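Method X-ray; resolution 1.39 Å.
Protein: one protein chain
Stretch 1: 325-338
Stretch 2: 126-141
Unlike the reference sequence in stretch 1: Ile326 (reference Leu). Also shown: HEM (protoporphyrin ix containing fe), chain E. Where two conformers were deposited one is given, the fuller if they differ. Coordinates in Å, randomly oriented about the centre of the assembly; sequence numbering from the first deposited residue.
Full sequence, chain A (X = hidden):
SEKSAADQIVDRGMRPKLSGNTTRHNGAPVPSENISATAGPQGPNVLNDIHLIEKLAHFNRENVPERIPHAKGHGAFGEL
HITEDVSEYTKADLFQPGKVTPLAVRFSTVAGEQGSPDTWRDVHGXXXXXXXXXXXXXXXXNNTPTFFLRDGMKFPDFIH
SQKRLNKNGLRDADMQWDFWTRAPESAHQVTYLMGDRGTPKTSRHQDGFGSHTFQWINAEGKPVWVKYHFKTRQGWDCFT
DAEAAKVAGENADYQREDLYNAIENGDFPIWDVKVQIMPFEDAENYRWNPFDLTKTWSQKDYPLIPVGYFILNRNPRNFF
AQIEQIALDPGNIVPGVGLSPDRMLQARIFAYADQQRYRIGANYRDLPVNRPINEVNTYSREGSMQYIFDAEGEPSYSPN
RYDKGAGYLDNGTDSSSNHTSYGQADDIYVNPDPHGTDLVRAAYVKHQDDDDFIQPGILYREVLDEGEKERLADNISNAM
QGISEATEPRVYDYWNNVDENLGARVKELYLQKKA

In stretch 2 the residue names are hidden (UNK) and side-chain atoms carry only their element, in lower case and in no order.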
# COMPACT_ATOMS: atom_id res chain seq x y z
N GLN A 325 -3.61 4.35 15.63
CA GLN A 325 -2.25 4.18 15.10
C GLN A 325 -1.21 3.72 16.12
O GLN A 325 -0.04 3.53 15.75
CB GLN A 325 -1.75 5.48 14.47
CG GLN A 325 -2.51 5.90 13.23
CD GLN A 325 -1.85 7.04 12.50
OE1 GLN A 325 -1.80 7.05 11.26
NE2 GLN A 325 -1.35 8.04 13.25
N ILE A 326 -1.57 3.56 17.39
CA ILE A 326 -0.60 2.99 18.32
C ILE A 326 -0.29 1.57 17.87
O ILE A 326 -1.14 0.88 17.30
CB ILE A 326 -1.05 3.08 19.80
CG1 ILE A 326 0.17 3.04 20.73
CG2 ILE A 326 -2.06 1.98 20.17
CD1 ILE A 326 -0.14 3.39 22.17
N ALA A 327 0.96 1.17 18.06
CA ALA A 327 1.42 -0.14 17.61
C ALA A 327 1.95 -0.89 18.82
O ALA A 327 3.16 -0.90 19.09
CB ALA A 327 2.52 0.02 16.55
N LEU A 328 1.04 -1.48 19.58
CA LEU A 328 1.42 -2.16 20.82
C LEU A 328 1.94 -3.55 20.46
O LEU A 328 1.36 -4.23 19.61
CB LEU A 328 0.23 -2.21 21.78
CG LEU A 328 -0.13 -0.81 22.31
CD1 LEU A 328 -1.57 -0.71 22.80
CD2 LEU A 328 0.83 -0.39 23.43
N ASP A 329 3.03 -3.97 21.09
CA ASP A 329 3.78 -5.12 20.60
C ASP A 329 4.52 -5.80 21.76
O ASP A 329 5.36 -5.18 22.40
CB ASP A 329 4.76 -4.60 19.53
CG ASP A 329 5.71 -5.65 19.00
OD1 ASP A 329 5.59 -6.85 19.33
OD2 ASP A 329 6.60 -5.26 18.20
N PRO A 330 4.21 -7.09 22.03
CA PRO A 330 4.87 -7.76 23.16
C PRO A 330 6.37 -7.92 22.94
O PRO A 330 7.12 -8.16 23.89
CB PRO A 330 4.17 -9.13 23.22
CG PRO A 330 3.61 -9.34 21.86
CD PRO A 330 3.25 -7.97 21.34
N GLY A 331 6.82 -7.78 21.69
CA GLY A 331 8.24 -7.81 21.39
C GLY A 331 8.98 -6.56 21.83
O GLY A 331 10.22 -6.51 21.79
N ASN A 332 8.24 -5.53 22.23
CA ASN A 332 8.83 -4.34 22.81
C ASN A 332 9.25 -4.62 24.26
O ASN A 332 8.60 -4.17 25.21
CB ASN A 332 7.87 -3.16 22.74
CG ASN A 332 7.77 -2.58 21.35
OD1 ASN A 332 8.68 -2.73 20.53
ND2 ASN A 332 6.66 -1.89 21.08
N ILE A 333 10.33 -5.39 24.40
CA ILE A 333 10.91 -5.66 25.71
C ILE A 333 12.14 -4.78 25.92
O ILE A 333 12.65 -4.16 24.98
CB ILE A 333 11.23 -7.15 25.90
CG1 ILE A 333 12.24 -7.65 24.86
CG2 ILE A 333 9.94 -7.98 25.87
CD1 ILE A 333 12.70 -9.08 25.10
N VAL A 334 12.59 -4.72 27.17
CA VAL A 334 13.69 -3.86 27.58
C VAL A 334 14.64 -4.68 28.46
O VAL A 334 14.26 -5.76 28.92
CB VAL A 334 13.18 -2.61 28.35
CG1 VAL A 334 12.44 -1.65 27.43
CG2 VAL A 334 12.30 -3.03 29.52
N PRO A 335 15.86 -4.18 28.71
CA PRO A 335 16.78 -4.91 29.60
C PRO A 335 16.15 -5.22 30.95
O PRO A 335 15.44 -4.37 31.50
CB PRO A 335 17.95 -3.93 29.77
CG PRO A 335 17.96 -3.15 28.49
CD PRO A 335 16.51 -3.00 28.11
N GLY A 336 16.39 -6.42 31.46
CA GLY A 336 15.78 -6.86 32.70
C GLY A 336 14.49 -7.65 32.52
O GLY A 336 13.95 -8.18 33.50
N VAL A 337 13.99 -7.73 31.29
CA VAL A 337 12.80 -8.51 30.97
C VAL A 337 13.13 -9.47 29.83
O VAL A 337 13.82 -9.10 28.87
CB VAL A 337 11.63 -7.62 30.52
CG1 VAL A 337 10.42 -8.46 30.12
CG2 VAL A 337 11.24 -6.64 31.61
N GLY A 338 12.66 -10.71 29.95
CA GLY A 338 12.85 -11.69 28.90
C GLY A 338 11.58 -12.47 28.62
O GLY A 338 10.54 -12.26 29.26
N UNK A 126 -6.01 -5.63 27.10
CA UNK A 126 -5.54 -4.79 28.19
C UNK A 126 -4.06 -4.55 27.88
O UNK A 126 -3.18 -5.23 28.42
c UNK A 126 -4.49 -3.23 32.28
c UNK A 126 -6.82 -4.54 31.56
c UNK A 126 -5.73 -5.54 29.52
c UNK A 126 -4.53 -4.02 31.13
c UNK A 126 -5.69 -4.67 30.75
c UNK A 126 -6.78 -3.76 32.73
c UNK A 126 -5.62 -3.11 33.08
N UNK A 127 -3.80 -3.59 27.00
CA UNK A 127 -2.48 -3.44 26.39
C UNK A 127 -1.78 -2.16 26.80
O UNK A 127 -2.23 -1.06 26.45
c UNK A 127 -2.60 -3.52 24.87
N UNK A 128 -0.67 -2.31 27.52
CA UNK A 128 0.05 -1.19 28.10
C UNK A 128 1.36 -0.91 27.38
O UNK A 128 2.06 -1.85 26.99
c UNK A 128 0.39 -1.51 29.56
c UNK A 128 -0.51 -2.53 31.64
c UNK A 128 -0.82 -1.60 30.49
c UNK A 128 -1.19 -0.21 30.99
N UNK A 129 1.69 0.37 27.22
CA UNK A 129 3.04 0.80 26.85
C UNK A 129 3.61 1.65 27.96
O UNK A 129 2.96 2.59 28.42
n UNK A 129 3.83 2.85 21.20
c UNK A 129 3.03 1.65 25.58
c UNK A 129 4.34 2.45 25.40
c UNK A 129 4.50 2.90 23.96
n UNK A 129 4.52 1.73 23.09
n UNK A 129 4.21 0.58 21.13
c UNK A 129 4.19 1.72 21.81
N UNK A 130 4.83 1.33 28.38
CA UNK A 130 5.56 2.18 29.30
C UNK A 130 6.70 2.84 28.54
O UNK A 130 7.54 2.16 27.94
c UNK A 130 6.09 1.34 30.47
c UNK A 130 3.83 -1.45 31.73
c UNK A 130 4.85 -0.78 31.06
c UNK A 130 4.11 1.29 32.02
c UNK A 130 5.01 0.60 31.21
c UNK A 130 2.95 -0.75 32.54
c UNK A 130 3.09 0.62 32.68
N UNK A 131 6.70 4.18 28.54
CA UNK A 131 7.73 4.93 27.83
C UNK A 131 8.95 5.06 28.74
O UNK A 131 9.14 6.09 29.39
c UNK A 131 4.74 6.14 26.79
c UNK A 131 3.99 6.25 24.51
c UNK A 131 5.30 6.39 24.08
c UNK A 131 7.21 6.31 27.40
c UNK A 131 6.33 6.41 25.02
c UNK A 131 6.07 6.28 26.38
c UNK A 131 3.71 6.12 25.86
o UNK A 131 2.95 6.22 23.60
N UNK A 132 9.77 4.01 28.80
CA UNK A 132 10.88 3.95 29.75
C UNK A 132 12.14 4.61 29.21
O UNK A 132 12.27 4.88 28.00
c UNK A 132 11.21 2.50 30.21
c UNK A 132 10.00 1.59 30.18
o UNK A 132 12.26 1.94 29.40
N UNK A 133 13.09 4.86 30.11
CA UNK A 133 14.36 5.48 29.75
C UNK A 133 15.25 4.54 28.94
O UNK A 133 16.24 4.97 28.36
o UNK A 133 14.42 8.08 33.93
c UNK A 133 15.08 7.48 33.05
c UNK A 133 14.36 7.05 31.78
c UNK A 133 15.09 5.96 31.01
o UNK A 133 16.29 7.22 33.17
N UNK A 134 14.90 3.26 28.92
CA UNK A 134 15.65 2.27 28.13
C UNK A 134 14.79 1.71 26.99
O UNK A 134 15.05 0.62 26.47
o UNK A 134 18.88 1.18 31.63
o UNK A 134 17.53 -0.43 31.01
c UNK A 134 17.93 0.75 30.94
c UNK A 134 17.25 1.74 30.01
c UNK A 134 16.23 1.16 29.03
N UNK A 135 13.78 2.48 26.60
CA UNK A 135 12.93 2.13 25.47
C UNK A 135 11.48 1.89 25.86
O UNK A 135 11.14 1.85 27.05
N UNK A 136 10.62 1.73 24.86
CA UNK A 136 9.21 1.42 25.12
C UNK A 136 9.08 -0.04 25.52
O UNK A 136 9.51 -0.93 24.80
c UNK A 136 8.33 1.69 23.89
o UNK A 136 8.56 4.03 24.37
c UNK A 136 8.27 3.17 23.53
n UNK A 136 7.89 3.47 22.28
N UNK A 137 8.51 -0.27 26.70
CA UNK A 137 8.22 -1.62 27.17
C UNK A 137 6.72 -1.82 27.13
O UNK A 137 5.98 -1.14 27.87
c UNK A 137 8.03 -5.53 28.96
c UNK A 137 7.80 -5.64 30.31
c UNK A 137 8.18 -3.30 30.57
c UNK A 137 8.33 -4.30 28.41
o UNK A 137 7.49 -6.87 30.85
c UNK A 137 8.75 -1.81 28.60
c UNK A 137 7.87 -4.54 31.12
c UNK A 137 8.42 -3.16 29.21
N UNK A 138 6.25 -2.71 26.26
CA UNK A 138 4.82 -2.96 26.17
C UNK A 138 4.48 -4.27 26.84
O UNK A 138 5.16 -5.28 26.60
c UNK A 138 4.35 -3.05 24.70
o UNK A 138 4.91 -0.72 24.50
c UNK A 138 4.54 -1.77 23.92
o UNK A 138 4.28 -1.81 22.70
N UNK A 139 3.45 -4.24 27.67
CA UNK A 139 2.85 -5.48 28.17
C UNK A 139 1.47 -5.57 27.55
O UNK A 139 0.53 -4.89 27.97
c UNK A 139 4.19 -5.36 30.31
c UNK A 139 4.23 -5.34 31.83
c UNK A 139 2.79 -5.55 29.71
c UNK A 139 2.18 -6.89 30.15
N UNK A 140 1.38 -6.37 26.49
CA UNK A 140 0.16 -6.46 25.71
C UNK A 140 -0.63 -7.63 26.29
O UNK A 140 -0.46 -8.79 25.90
c UNK A 140 1.42 -5.52 23.75
c UNK A 140 0.49 -6.65 24.21
c UNK A 140 -0.78 -6.67 23.37
N UNK A 141 -1.47 -7.30 27.28
CA UNK A 141 -2.17 -8.32 28.02
C UNK A 141 -3.65 -8.40 27.70
O UNK A 141 -4.12 -7.77 26.75
CHA HEM E . -3.80 -7.79 18.86
CHB HEM E . -1.40 -11.67 17.22
CHC HEM E . -2.49 -14.00 21.32
CHD HEM E . -3.44 -9.73 23.33
C1A HEM E . -3.08 -8.63 18.06
C2A HEM E . -2.55 -8.31 16.75
C3A HEM E . -1.87 -9.38 16.31
C4A HEM E . -1.96 -10.41 17.32
CMA HEM E . -1.11 -9.56 14.99
CAA HEM E . -2.73 -6.95 16.03
CBA HEM E . -1.63 -6.00 16.46
CGA HEM E . -1.62 -4.72 15.66
O1A HEM E . -1.33 -3.67 16.28
O2A HEM E . -1.88 -4.73 14.43
C1B HEM E . -1.50 -12.66 18.17
C2B HEM E . -1.00 -14.01 18.04
C3B HEM E . -1.33 -14.66 19.18
C4B HEM E . -2.01 -13.72 20.05
CMB HEM E . -0.27 -14.55 16.80
CAB HEM E . -1.04 -16.11 19.61
CBB HEM E . 0.01 -16.79 19.16
C1C HEM E . -2.67 -13.02 22.28
C2C HEM E . -2.56 -13.16 23.73
C3C HEM E . -2.83 -11.96 24.27
C4C HEM E . -3.09 -11.04 23.18
CMC HEM E . -2.21 -14.48 24.46
CAC HEM E . -2.80 -11.50 25.75
CBC HEM E . -2.01 -12.08 26.67
C1D HEM E . -3.69 -8.85 22.31
C2D HEM E . -4.16 -7.52 22.53
C3D HEM E . -4.28 -6.91 21.16
C4D HEM E . -3.86 -7.92 20.23
CMD HEM E . -4.48 -6.86 23.87
CAD HEM E . -4.71 -5.48 20.87
CBD HEM E . -3.54 -4.55 21.17
CGD HEM E . -4.07 -3.16 20.97
O1D HEM E . -3.61 -2.45 20.03
O2D HEM E . -4.98 -2.75 21.73
NA HEM E . -2.70 -9.93 18.39
NB HEM E . -2.11 -12.51 19.39
NC HEM E . -3.00 -11.70 21.99
ND HEM E . -3.53 -9.07 20.95
FE HEM E . -2.89 -10.81 20.18
O HOH W 1 15.19 -1.59 31.31
O HOH W 2 6.01 -7.86 26.48

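Position 126 has one carbon leading to a ring of six, with no oxygen, and its side chain does not reach stretch 1. It is Phe126. Position 127 has a single side-chain carbon, its CB, 3.6 Å from Leu328 CD1. It is Ala127. Position 128 has four carbons, forked at the second, on a CB that points away. It is Leu128.

Position 129 has three carbons, a nitrogen, then a carbon carrying two more nitrogens. This guanidinium lies beside Ile326, Ala327, Leu328 and Asn332. It is Arg129. NH2 gives a weak hydrogen bond to Ala327 O (2.7 Å), and Leu328 CD2 sits over one face of the group.

Position 130 is another six-carbon ring on one carbon, out of reach. It is Phe130. Position 131 has such a ring bearing one oxygen. Its CB points away, but the oxygen comes within 4.4 Å of Ile326 CD1. It is Tyr131.

Position 132 has one carbon carrying an oxygen and a carbon, and the oxygen is 4.1 Å from Val334 CG1. It is Thr132. Position 133 has three carbons, the third carrying two oxygens, and makes no contact. It is Glu133. Position 134 has the same pattern, with a carboxylate oxygen 3.7 Å from Pro335 CG. It is Glu134. A water donates to both its OE1 and Pro335 O.

Position 135 has no side chain. A CB would jam against the carbonyl O of the preceding residue and lie 3.8 Å from Val334 CG1. It is Gly135. Position 136 has two carbons, the second carrying an oxygen and a nitrogen. It is Asn136.

Position 137 has a six-carbon ring bearing an oxygen, near Asn332, Ile333, Val334 and Val337. It is Tyr137. Val337 CG2 makes an off-centre CH-pi contact with the ring.

Position 138 has two carbons, the second carrying two oxygens. One oxygen accepts from Asp329 N and Asn332 ND2. It is Asp138. Position 139 has four carbons, forked at the first, one arm two carbons long. It points away and is Ile139. Position 140 has one carbon carrying two, packed on Leu328 and Pro330. It is Val140. Position 141 has no side chain. It is Gly141.

The contact centres on Asp138. Its carboxylate forms a salt bridge with Arg129, while OD2 also accepts from Asp329 N (3.0 Å) and Asn332 ND2 (2.9 Å). Asp138 N donates to Asn332 O (3.0 Å), so backbone and side chain both hold the loop. Apolar packing by Leu328, Val334 and Val337 completes the fit.

Stretch 2 (126-141) FALRFYTEEGNYDIVG
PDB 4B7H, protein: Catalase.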